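Local coordinates for protein phosphoribosylaminoimidazole-succinocarboxamide synthase (PDB 4O86) that catalyses the ATP-dependent joining of L-aspartate to the imidazole carboxylate CAIR, giving SAICAR in the de novo purine pathway, at residues A[83-88]-A[175-180]; A[91-96]-A[114-119]; A[95-100]-A[198-203]. All coordinates share one frame; numbering follows the deposited sequence. Where two conformers were deposited one is given.

Contact 1 (A[83-88]-A[175-180]); sequences LDMYPL and KLEFGK. With ADP (adenosine-5'-diphosphate), chain H; C5P (cytidine-5'-monophosphate), chain D; PO4 (phosphate ion), chain G.
Asp84 and Lys180 exchange two backbone hydrogen bonds as an antiparallel hydrogen-bonded pair: Asp84 N gives to Lys180 O (3.0 Å), and Lys180 N returns to Asp84 O (2.8 Å). One residue on, Met85 and Gly179 form the non-hydrogen-bonded pair, their CA atoms 3.9 Å apart; Tyr86 N reaches Phe178 O at 2.9 Å. The chains then part around an inverse gamma turn centred on Pro87, and a water bridges Leu88 O to Phe178 N.

On its Met85 side the strand pair walls the ADP site. Leu83 N donates to ADP N1 (3.2 Å), while the ribose O2' gives its proton to Glu177 OE1 at 2.6 Å. Met85, bent at chi2 (-65°) and chi3 (-73°), lays SD against the purine, 3.6 Å from ADP C5, and brings CE across Glu177. Lys175 NZ holds Glu177 OE2 from the anti side, somewhat out of the carboxylate plane, and bonds the phosphate ion.

Tyr86 CD2 touches Phe178 CB (3.9 Å), with Phe178 O at the ring's edge; Tyr86 OH and Lys180 NZ both go to Glu145. Helix 143-165 covers Tyr86, Leu88 and Phe178, while strand 186-188 continues the sheet beside Gly179.

Contact 2 (A[91-96]-A[114-119]); sequences VVRNVV and EPIVEL. With C5P (cytidine-5'-monophosphate), chain D; CDP (cytidine-5'-diphosphate), chain C.
The Arg93 guanidinium meets Glu118 at its edge: OE1 lies near its plane, 2.8 Å from NH1, in a salt bridge with an N-H...O angle of 148°. The two planes are 59° apart, and NH1 approaches OE1 from above the carboxylate plane. CDP O2A also lies at the edge, in plane, 2.9 Å from NH2, while NH1 bonds CDP O1A (2.9 Å). C5P, modelled at the same site, is gripped similarly, and the nucleotide C5' lies over one guanidinium face. Arg93 CD sits beside the carboxylate, 3.6 Å from Glu118 CD, and the bend at chi3 (71°) beyond it turns the guanidinium toward the phosphate.

The strands that carry the pair, 91-93 and 115-119, run antiparallel. Val91 with Glu118 and Arg93 with Ile116 are hydrogen-bonded pairs; Val91 N to Glu118 O, at 2.8 Å, is nearly straight. Val92 and Val117, the non-hydrogen-bonded pair, face helix 143-165, where Val92 CG1 also packs on Pro115 CB (4.2 Å).

Tyr120 OH is a second partner of Glu118 OE1, and His135 of the second subunit packs on Glu118. The acid therefore probably offsets part of the arginine's charge while fixing its pose, so that both terminal nitrogens face the phosphate.

Contact 3 (A[95-100]-A[198-203]); sequences VVAGSL and RFWDAK. With CDP (cytidine-5'-diphosphate), chain C; C5P (cytidine-5'-monophosphate), chain D.
Apolar contacts join Val95 and Ala97 to the side chains of strand 198-201. Val95 CG1 reaches the six-membered ring of Trp200, 3.9 Å from CZ3, the two side chains crossing at a slant. Ala97 CB touches the same residue more loosely, 4.4 Å from CZ2, and sits closer to the aliphatic part of Arg198, 3.7 Å from CD. Val172 of strand 169-180 backs Ala97, Arg198 and Trp200.

Flat against backbone is the second kind of contact. Arg198 is extended from CG to NE, which carries its guanidinium along the turn at 97-98. One face of that group is met by Ala97 C and Gly98 N, both offset toward its rim. Gly98, with a positive phi (52°), has no side chain, and its CA lies against NH2 of Arg198, 3.5 Å away, and near CDP O2A.

No hydrogen bond joins the two segments directly; the polar bonds converge on the nucleotide instead. Arg198 NH2 gives to CDP O2B (2.6 Å), in the guanidinium plane, and NH1 to CDP O2A (2.9 Å). From the other segment, Ser99 N also donates to CDP O2A, at 2.8 Å, so one oxygen is gripped from both sides of the contact. Ser99 OG stands near CDP O1A, 2.9 Å away. C5P engages NH1 and Ser99 similarly through its single phosphate.

Asp211 holds Arg198 NE and Asp173 takes NH1, so the guanidinium is braced by acids while it serves the anion. Backbone N-H and arginine together make a phosphate pocket, consistent with a place for the substrate's phosphoribosyl group.

In the fold
All three contacts are mostly buried, although contact 1 carries the exposed Asp84 at its margin. Contacts 1 and 2 share strand 84-93, which lies between 169-180 and 111-121 in one sheet, and they meet where Lys175 packs on Val91. Contact 3 starts from the chain that leaves that strand and reaches 197-201, on the far side of 169-180; unlike the other two it has no strand pairing. Their chemistry follows the ligands. Contact 1 serves adenosine through backbone, sulfur and carboxylate, its Lys175 end reaching the cytidine site, whereas contacts 2 and 3, centres about 11 Å apart, bring Arg93 and Arg198 together around the nucleotide phosphate. The second subunit reaches contacts 2 and 3, not contact 1.

Contact 1 (A[83-88]-A[175-180])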
# COMPACT_ATOMS: atom_id res chain seq x y z
N LEU A 83 -18.21 -19.46 -2.47
CA LEU A 83 -17.37 -18.86 -3.50
C LEU A 83 -15.92 -19.26 -3.31
O LEU A 83 -15.52 -19.63 -2.22
CB LEU A 83 -17.45 -17.34 -3.40
CG LEU A 83 -18.83 -16.69 -3.61
CD1 LEU A 83 -18.81 -15.26 -3.09
CD2 LEU A 83 -19.24 -16.77 -5.08
N ASP A 84 -15.16 -19.20 -4.39
CA ASP A 84 -13.71 -19.24 -4.31
C ASP A 84 -13.27 -17.84 -3.89
O ASP A 84 -13.31 -16.91 -4.68
CB ASP A 84 -13.14 -19.62 -5.68
CG ASP A 84 -11.63 -19.74 -5.68
OD1 ASP A 84 -11.06 -19.86 -6.78
OD2 ASP A 84 -11.02 -19.71 -4.59
N MET A 85 -12.90 -17.69 -2.62
CA MET A 85 -12.60 -16.37 -2.05
C MET A 85 -11.30 -15.77 -2.54
O MET A 85 -10.29 -16.45 -2.62
CB MET A 85 -12.63 -16.41 -0.52
CG MET A 85 -14.00 -16.72 0.07
SD MET A 85 -15.26 -15.45 -0.23
CE MET A 85 -14.70 -14.16 0.89
N TYR A 86 -11.33 -14.49 -2.89
CA TYR A 86 -10.09 -13.72 -3.03
C TYR A 86 -9.51 -13.47 -1.63
O TYR A 86 -10.26 -13.15 -0.72
CB TYR A 86 -10.39 -12.38 -3.67
CG TYR A 86 -10.73 -12.46 -5.12
CD1 TYR A 86 -9.75 -12.74 -6.07
CD2 TYR A 86 -12.04 -12.25 -5.56
CE1 TYR A 86 -10.05 -12.81 -7.42
CE2 TYR A 86 -12.36 -12.30 -6.91
CZ TYR A 86 -11.36 -12.58 -7.83
OH TYR A 86 -11.65 -12.64 -9.17
N PRO A 87 -8.19 -13.62 -1.46
CA PRO A 87 -7.62 -13.36 -0.13
C PRO A 87 -7.37 -11.86 0.07
O PRO A 87 -6.22 -11.41 0.22
CB PRO A 87 -6.32 -14.18 -0.14
CG PRO A 87 -5.91 -14.19 -1.58
CD PRO A 87 -7.17 -14.11 -2.41
N LEU A 88 -8.47 -11.10 0.07
CA LEU A 88 -8.42 -9.64 0.14
C LEU A 88 -9.45 -9.09 1.11
O LEU A 88 -10.53 -9.65 1.29
CB LEU A 88 -8.72 -9.02 -1.23
CG LEU A 88 -7.76 -9.16 -2.42
CD1 LEU A 88 -8.42 -8.50 -3.62
CD2 LEU A 88 -6.40 -8.53 -2.13
N LYS A 175 -15.19 -2.18 5.13
CA LYS A 175 -14.43 -3.26 4.51
C LYS A 175 -15.36 -4.25 3.79
O LYS A 175 -16.39 -4.66 4.33
CB LYS A 175 -13.61 -4.00 5.58
CG LYS A 175 -12.70 -5.11 5.05
CD LYS A 175 -13.37 -6.49 5.04
CE LYS A 175 -13.63 -7.01 6.46
NZ LYS A 175 -14.43 -8.28 6.48
N LEU A 176 -14.97 -4.65 2.58
CA LEU A 176 -15.66 -5.70 1.86
C LEU A 176 -14.74 -6.88 1.57
O LEU A 176 -13.50 -6.75 1.58
CB LEU A 176 -16.21 -5.19 0.52
CG LEU A 176 -17.16 -3.98 0.55
CD1 LEU A 176 -17.45 -3.54 -0.88
CD2 LEU A 176 -18.44 -4.29 1.32
N GLU A 177 -15.36 -8.02 1.27
CA GLU A 177 -14.66 -9.18 0.77
C GLU A 177 -15.39 -9.74 -0.45
O GLU A 177 -16.61 -9.55 -0.60
CB GLU A 177 -14.53 -10.23 1.86
CG GLU A 177 -13.60 -9.78 2.99
CD GLU A 177 -13.41 -10.85 4.03
OE1 GLU A 177 -13.42 -12.04 3.66
OE2 GLU A 177 -13.24 -10.50 5.21
N PHE A 178 -14.65 -10.43 -1.30
CA PHE A 178 -15.16 -10.91 -2.57
C PHE A 178 -14.66 -12.31 -2.86
O PHE A 178 -13.59 -12.72 -2.40
CB PHE A 178 -14.66 -10.03 -3.73
CG PHE A 178 -15.17 -8.63 -3.69
CD1 PHE A 178 -16.32 -8.28 -4.39
CD2 PHE A 178 -14.49 -7.65 -2.97
CE1 PHE A 178 -16.79 -6.98 -4.38
CE2 PHE A 178 -14.96 -6.34 -2.95
CZ PHE A 178 -16.11 -6.01 -3.65
N GLY A 179 -15.43 -13.02 -3.68
CA GLY A 179 -15.05 -14.30 -4.22
C GLY A 179 -15.57 -14.47 -5.64
O GLY A 179 -16.33 -13.64 -6.15
N LYS A 180 -15.16 -15.58 -6.24
CA LYS A 180 -15.49 -15.91 -7.62
C LYS A 180 -16.56 -17.02 -7.59
O LYS A 180 -16.43 -17.95 -6.81
CB LYS A 180 -14.22 -16.44 -8.27
CG LYS A 180 -13.87 -15.83 -9.62
CD LYS A 180 -12.41 -16.13 -9.96
CE LYS A 180 -12.10 -15.73 -11.40
NZ LYS A 180 -10.64 -15.58 -11.67
PB ADP H . -12.20 -14.53 9.56
O1B ADP H . -11.84 -14.39 11.02
O2B ADP H . -11.27 -15.43 8.76
O3B ADP H . -12.51 -13.22 8.87
PA ADP H . -15.04 -14.70 9.77
O1A ADP H . -15.41 -14.63 11.23
O2A ADP H . -15.14 -13.45 8.93
O3A ADP H . -13.58 -15.37 9.61
O5' ADP H . -15.94 -15.85 9.07
C5' ADP H . -16.18 -15.86 7.65
C4' ADP H . -15.07 -16.54 6.84
O4' ADP H . -15.65 -17.09 5.64
C3' ADP H . -14.02 -15.57 6.33
O3' ADP H . -12.79 -16.28 6.15
C2' ADP H . -14.56 -15.12 4.98
O2' ADP H . -13.54 -14.65 4.10
C1' ADP H . -15.20 -16.40 4.46
N9 ADP H . -16.37 -16.17 3.58
C8 ADP H . -17.25 -15.14 3.63
N7 ADP H . -18.20 -15.27 2.69
C5 ADP H . -17.95 -16.42 2.01
C6 ADP H . -18.55 -17.18 0.88
N6 ADP H . -19.67 -16.75 0.25
N1 ADP H . -17.94 -18.33 0.49
C2 ADP H . -16.84 -18.81 1.09
N3 ADP H . -16.25 -18.18 2.11
C4 ADP H . -16.74 -17.01 2.61
O3P C5P D . -8.55 -0.05 10.71
P C5P D . -8.91 0.71 9.46
O1P C5P D . -9.25 2.17 9.66
O2P C5P D . -7.94 0.48 8.32
O5' C5P D . -10.30 0.04 9.02
C5' C5P D . -11.08 0.59 7.96
C4' C5P D . -12.48 -0.02 7.97
O4' C5P D . -12.42 -1.41 7.66
C3' C5P D . -13.11 0.08 9.35
O3' C5P D . -14.50 0.38 9.21
C2' C5P D . -12.98 -1.29 9.96
O2' C5P D . -14.14 -1.53 10.77
C1' C5P D . -12.92 -2.20 8.74
N1 C5P D . -12.04 -3.36 8.92
C2 C5P D . -12.59 -4.65 9.10
N3 C5P D . -11.77 -5.72 9.24
C4 C5P D . -10.43 -5.57 9.21
C5 C5P D . -9.87 -4.31 9.03
C6 C5P D . -10.71 -3.21 8.88
O2 C5P D . -13.83 -4.80 9.13
N4 C5P D . -9.62 -6.65 9.36
P PO4 G . -11.96 -9.47 9.36
O1 PO4 G . -10.55 -9.02 9.10
O2 PO4 G . -12.89 -8.29 9.57
O3 PO4 G . -12.47 -10.24 8.17
O4 PO4 G . -11.95 -10.35 10.60
O HOH W 1 -11.87 -10.67 -0.78

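Contact 2 (A[91-96]-A[114-119])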
# COMPACT_ATOMS: atom_id res chain seq x y z
N VAL A 91 -11.05 -2.03 1.40
CA VAL A 91 -11.51 -0.97 2.26
C VAL A 91 -11.81 0.29 1.42
O VAL A 91 -10.97 0.75 0.64
CB VAL A 91 -10.50 -0.68 3.39
CG1 VAL A 91 -10.93 0.54 4.18
CG2 VAL A 91 -10.35 -1.88 4.33
N VAL A 92 -13.02 0.83 1.57
CA VAL A 92 -13.38 2.09 0.93
C VAL A 92 -13.52 3.17 2.01
O VAL A 92 -14.09 2.92 3.06
CB VAL A 92 -14.68 1.95 0.11
CG1 VAL A 92 -14.94 3.21 -0.69
CG2 VAL A 92 -14.61 0.75 -0.83
N ARG A 93 -12.98 4.37 1.77
CA ARG A 93 -12.93 5.41 2.80
C ARG A 93 -13.43 6.77 2.28
O ARG A 93 -12.93 7.26 1.26
CB ARG A 93 -11.51 5.51 3.39
CG ARG A 93 -10.73 4.19 3.39
CD ARG A 93 -9.39 4.28 4.10
NE ARG A 93 -9.57 4.40 5.54
CZ ARG A 93 -9.09 3.57 6.46
NH1 ARG A 93 -8.34 2.51 6.14
NH2 ARG A 93 -9.38 3.82 7.73
N ASN A 94 -14.40 7.36 2.99
CA ASN A 94 -14.97 8.68 2.64
C ASN A 94 -14.49 9.81 3.55
O ASN A 94 -14.30 10.97 3.10
CB ASN A 94 -16.50 8.61 2.67
CG ASN A 94 -17.05 7.57 1.71
OD1 ASN A 94 -16.69 7.55 0.53
ND2 ASN A 94 -17.91 6.69 2.21
N VAL A 95 -14.31 9.47 4.82
CA VAL A 95 -13.91 10.39 5.87
C VAL A 95 -12.71 9.75 6.55
O VAL A 95 -12.69 8.53 6.75
CB VAL A 95 -15.06 10.58 6.89
CG1 VAL A 95 -14.60 11.37 8.10
CG2 VAL A 95 -16.24 11.27 6.21
N VAL A 96 -11.70 10.57 6.88
CA VAL A 96 -10.49 10.10 7.56
C VAL A 96 -10.79 9.60 8.98
O VAL A 96 -11.36 10.32 9.80
CB VAL A 96 -9.42 11.22 7.63
CG1 VAL A 96 -8.20 10.74 8.42
CG2 VAL A 96 -9.02 11.70 6.23
N GLU A 114 -12.35 12.67 -2.73
CA GLU A 114 -12.99 11.54 -3.39
C GLU A 114 -12.71 10.25 -2.59
O GLU A 114 -11.81 10.23 -1.74
CB GLU A 114 -12.55 11.42 -4.87
CG GLU A 114 -11.08 11.09 -5.10
CD GLU A 114 -10.17 12.31 -5.00
OE1 GLU A 114 -9.06 12.19 -4.42
OE2 GLU A 114 -10.55 13.40 -5.50
N PRO A 115 -13.47 9.18 -2.84
CA PRO A 115 -13.22 7.99 -2.02
C PRO A 115 -11.81 7.41 -2.23
O PRO A 115 -11.22 7.57 -3.30
CB PRO A 115 -14.29 6.99 -2.49
CG PRO A 115 -15.33 7.82 -3.19
CD PRO A 115 -14.60 9.00 -3.78
N ILE A 116 -11.27 6.79 -1.18
CA ILE A 116 -10.03 6.02 -1.23
C ILE A 116 -10.35 4.53 -1.13
O ILE A 116 -11.10 4.10 -0.26
CB ILE A 116 -9.08 6.42 -0.07
CG1 ILE A 116 -8.52 7.83 -0.31
CG2 ILE A 116 -7.96 5.40 0.11
CD1 ILE A 116 -7.61 8.32 0.80
N VAL A 117 -9.76 3.73 -2.01
CA VAL A 117 -9.89 2.28 -1.93
C VAL A 117 -8.54 1.75 -1.53
O VAL A 117 -7.53 2.10 -2.15
CB VAL A 117 -10.31 1.64 -3.29
CG1 VAL A 117 -10.56 0.15 -3.12
CG2 VAL A 117 -11.57 2.31 -3.83
N GLU A 118 -8.51 0.91 -0.50
CA GLU A 118 -7.28 0.24 -0.09
C GLU A 118 -7.45 -1.28 -0.17
O GLU A 118 -8.53 -1.81 0.15
CB GLU A 118 -6.86 0.65 1.33
CG GLU A 118 -6.71 2.15 1.54
CD GLU A 118 -6.50 2.53 3.00
OE1 GLU A 118 -6.83 1.74 3.91
OE2 GLU A 118 -6.00 3.64 3.26
N LEU A 119 -6.39 -1.96 -0.60
CA LEU A 119 -6.37 -3.42 -0.68
C LEU A 119 -5.52 -3.97 0.43
O LEU A 119 -4.40 -3.51 0.65
CB LEU A 119 -5.81 -3.88 -2.02
CG LEU A 119 -6.60 -3.38 -3.24
CD1 LEU A 119 -5.79 -3.64 -4.50
CD2 LEU A 119 -7.98 -4.01 -3.33
O3P C5P D . -8.55 -0.05 10.71
P C5P D . -8.91 0.71 9.46
O1P C5P D . -9.25 2.17 9.66
O2P C5P D . -7.94 0.48 8.32
O5' C5P D . -10.30 0.04 9.02
C5' C5P D . -11.08 0.59 7.96
C4' C5P D . -12.48 -0.02 7.97
O4' C5P D . -12.42 -1.41 7.66
C3' C5P D . -13.11 0.08 9.35
O3' C5P D . -14.50 0.38 9.21
C2' C5P D . -12.98 -1.29 9.96
O2' C5P D . -14.14 -1.53 10.77
C1' C5P D . -12.92 -2.20 8.74
N1 C5P D . -12.04 -3.36 8.92
C2 C5P D . -12.59 -4.65 9.10
N3 C5P D . -11.77 -5.72 9.24
C4 C5P D . -10.43 -5.57 9.21
C5 C5P D . -9.87 -4.31 9.03
C6 C5P D . -10.71 -3.21 8.88
O2 C5P D . -13.83 -4.80 9.13
N4 C5P D . -9.62 -6.65 9.36
O3B CDP C . -7.67 -0.97 12.79
PB CDP C . -8.86 -0.32 12.14
O1B CDP C . -10.12 -1.17 12.24
O2B CDP C . -9.05 1.14 12.46
O3A CDP C . -8.48 -0.36 10.57
PA CDP C . -8.98 0.71 9.47
O1A CDP C . -8.16 0.51 8.21
O2A CDP C . -9.00 2.11 10.05
O5' CDP C . -10.49 0.24 9.19
C5' CDP C . -11.14 0.52 7.95
C4' CDP C . -12.54 -0.07 7.98
O4' CDP C . -12.49 -1.47 7.70
C3' CDP C . -13.16 0.07 9.36
O3' CDP C . -14.56 0.35 9.21
C2' CDP C . -13.01 -1.29 10.00
O2' CDP C . -14.15 -1.52 10.83
C1' CDP C . -12.97 -2.23 8.81
N1 CDP C . -12.06 -3.38 9.00
C2 CDP C . -12.59 -4.68 9.13
O2 CDP C . -13.83 -4.85 9.10
N3 CDP C . -11.76 -5.74 9.28
C4 CDP C . -10.42 -5.56 9.31
N4 CDP C . -9.60 -6.63 9.47
C5 CDP C . -9.88 -4.29 9.18
C6 CDP C . -10.73 -3.20 9.02

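Contact 3 (A[95-100]-A[198-203])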
# COMPACT_ATOMS: atom_id res chain seq x y z
N VAL A 95 -14.31 9.47 4.82
CA VAL A 95 -13.91 10.39 5.87
C VAL A 95 -12.71 9.75 6.55
O VAL A 95 -12.69 8.53 6.75
CB VAL A 95 -15.06 10.58 6.89
CG1 VAL A 95 -14.60 11.37 8.10
CG2 VAL A 95 -16.24 11.27 6.21
N VAL A 96 -11.70 10.57 6.88
CA VAL A 96 -10.49 10.10 7.56
C VAL A 96 -10.79 9.60 8.98
O VAL A 96 -11.36 10.32 9.80
CB VAL A 96 -9.42 11.22 7.63
CG1 VAL A 96 -8.20 10.74 8.42
CG2 VAL A 96 -9.02 11.70 6.23
N ALA A 97 -10.40 8.35 9.24
CA ALA A 97 -10.52 7.72 10.56
C ALA A 97 -9.56 6.53 10.61
O ALA A 97 -9.00 6.14 9.58
CB ALA A 97 -11.96 7.26 10.78
N GLY A 98 -9.38 5.94 11.79
CA GLY A 98 -8.56 4.72 11.95
C GLY A 98 -7.15 4.79 11.36
O GLY A 98 -6.45 5.80 11.51
N SER A 99 -6.75 3.73 10.66
CA SER A 99 -5.39 3.63 10.10
C SER A 99 -5.05 4.67 9.03
O SER A 99 -3.87 4.88 8.75
CB SER A 99 -5.11 2.21 9.56
OG SER A 99 -5.73 2.03 8.29
N LEU A 100 -6.04 5.31 8.43
CA LEU A 100 -5.75 6.32 7.39
C LEU A 100 -4.97 7.54 7.95
O LEU A 100 -4.28 8.25 7.22
CB LEU A 100 -7.01 6.74 6.62
CG LEU A 100 -6.80 7.61 5.37
CD1 LEU A 100 -5.94 6.93 4.30
CD2 LEU A 100 -8.13 8.08 4.78
N ARG A 198 -17.56 1.99 9.51
CA ARG A 198 -17.71 3.12 10.42
C ARG A 198 -18.95 3.91 10.04
O ARG A 198 -19.08 4.39 8.90
CB ARG A 198 -16.45 4.00 10.46
CG ARG A 198 -15.36 3.43 11.37
CD ARG A 198 -14.15 4.35 11.51
NE ARG A 198 -13.13 3.73 12.36
CZ ARG A 198 -12.02 3.13 11.93
NH1 ARG A 198 -11.71 3.10 10.64
NH2 ARG A 198 -11.20 2.58 12.81
N PHE A 199 -19.88 4.00 10.99
CA PHE A 199 -21.10 4.80 10.88
C PHE A 199 -21.05 5.90 11.93
O PHE A 199 -20.89 5.62 13.13
CB PHE A 199 -22.35 3.95 11.15
CG PHE A 199 -22.50 2.74 10.27
CD1 PHE A 199 -22.46 2.84 8.87
CD2 PHE A 199 -22.77 1.49 10.83
CE1 PHE A 199 -22.64 1.71 8.07
CE2 PHE A 199 -22.97 0.36 10.03
CZ PHE A 199 -22.89 0.47 8.65
N TRP A 200 -21.21 7.15 11.49
CA TRP A 200 -21.33 8.30 12.41
C TRP A 200 -22.66 8.97 12.29
O TRP A 200 -23.17 9.16 11.19
CB TRP A 200 -20.27 9.36 12.14
CG TRP A 200 -18.85 8.99 12.49
CD1 TRP A 200 -18.40 7.84 13.11
CD2 TRP A 200 -17.65 9.81 12.27
NE1 TRP A 200 -17.03 7.87 13.26
CE2 TRP A 200 -16.52 9.03 12.78
CE3 TRP A 200 -17.41 11.06 11.70
CZ2 TRP A 200 -15.21 9.50 12.73
CZ3 TRP A 200 -16.09 11.53 11.65
CH2 TRP A 200 -15.02 10.76 12.15
N ASP A 201 -23.23 9.36 13.43
CA ASP A 201 -24.43 10.20 13.39
C ASP A 201 -24.07 11.51 12.68
O ASP A 201 -23.06 12.12 12.99
CB ASP A 201 -24.95 10.50 14.79
CG ASP A 201 -26.05 11.56 14.77
OD1 ASP A 201 -27.18 11.23 14.38
OD2 ASP A 201 -25.76 12.72 15.12
N ALA A 202 -24.91 11.91 11.72
CA ALA A 202 -24.65 13.11 10.88
C ALA A 202 -24.55 14.42 11.67
O ALA A 202 -23.78 15.31 11.30
CB ALA A 202 -25.71 13.24 9.79
N LYS A 203 -25.33 14.52 12.73
CA LYS A 203 -25.39 15.73 13.53
C LYS A 203 -24.24 15.79 14.55
O LYS A 203 -23.39 16.69 14.49
CB LYS A 203 -26.76 15.79 14.23
CG LYS A 203 -26.99 17.04 15.05
O3B CDP C . -7.67 -0.97 12.79
PB CDP C . -8.86 -0.32 12.14
O1B CDP C . -10.12 -1.17 12.24
O2B CDP C . -9.05 1.14 12.46
O3A CDP C . -8.48 -0.36 10.57
PA CDP C . -8.98 0.71 9.47
O1A CDP C . -8.16 0.51 8.21
O2A CDP C . -9.00 2.11 10.05
O5' CDP C . -10.49 0.24 9.19
C5' CDP C . -11.14 0.52 7.95
C4' CDP C . -12.54 -0.07 7.98
O4' CDP C . -12.49 -1.47 7.70
C3' CDP C . -13.16 0.07 9.36
O3' CDP C . -14.56 0.35 9.21
C2' CDP C . -13.01 -1.29 10.00
O2' CDP C . -14.15 -1.52 10.83
C1' CDP C . -12.97 -2.23 8.81
N1 CDP C . -12.06 -3.38 9.00
C2 CDP C . -12.59 -4.68 9.13
O2 CDP C . -13.83 -4.85 9.10
N3 CDP C . -11.76 -5.74 9.28
C4 CDP C . -10.42 -5.56 9.31
N4 CDP C . -9.60 -6.63 9.47
C5 CDP C . -9.88 -4.29 9.18
C6 CDP C . -10.73 -3.20 9.02
O3P C5P D . -8.55 -0.05 10.71
P C5P D . -8.91 0.71 9.46
O1P C5P D . -9.25 2.17 9.66
O2P C5P D . -7.94 0.48 8.32
O5' C5P D . -10.30 0.04 9.02
C5' C5P D . -11.08 0.59 7.96
C4' C5P D . -12.48 -0.02 7.97
O4' C5P D . -12.42 -1.41 7.66
C3' C5P D . -13.11 0.08 9.35
O3' C5P D . -14.50 0.38 9.21
C2' C5P D . -12.98 -1.29 9.96
O2' C5P D . -14.14 -1.53 10.77
C1' C5P D . -12.92 -2.20 8.74
N1 C5P D . -12.04 -3.36 8.92
C2 C5P D . -12.59 -4.65 9.10
N3 C5P D . -11.77 -5.72 9.24
C4 C5P D . -10.43 -5.57 9.21
C5 C5P D . -9.87 -4.31 9.03
C6 C5P D . -10.71 -3.21 8.88
O2 C5P D . -13.83 -4.80 9.13
N4 C5P D . -9.62 -6.65 9.36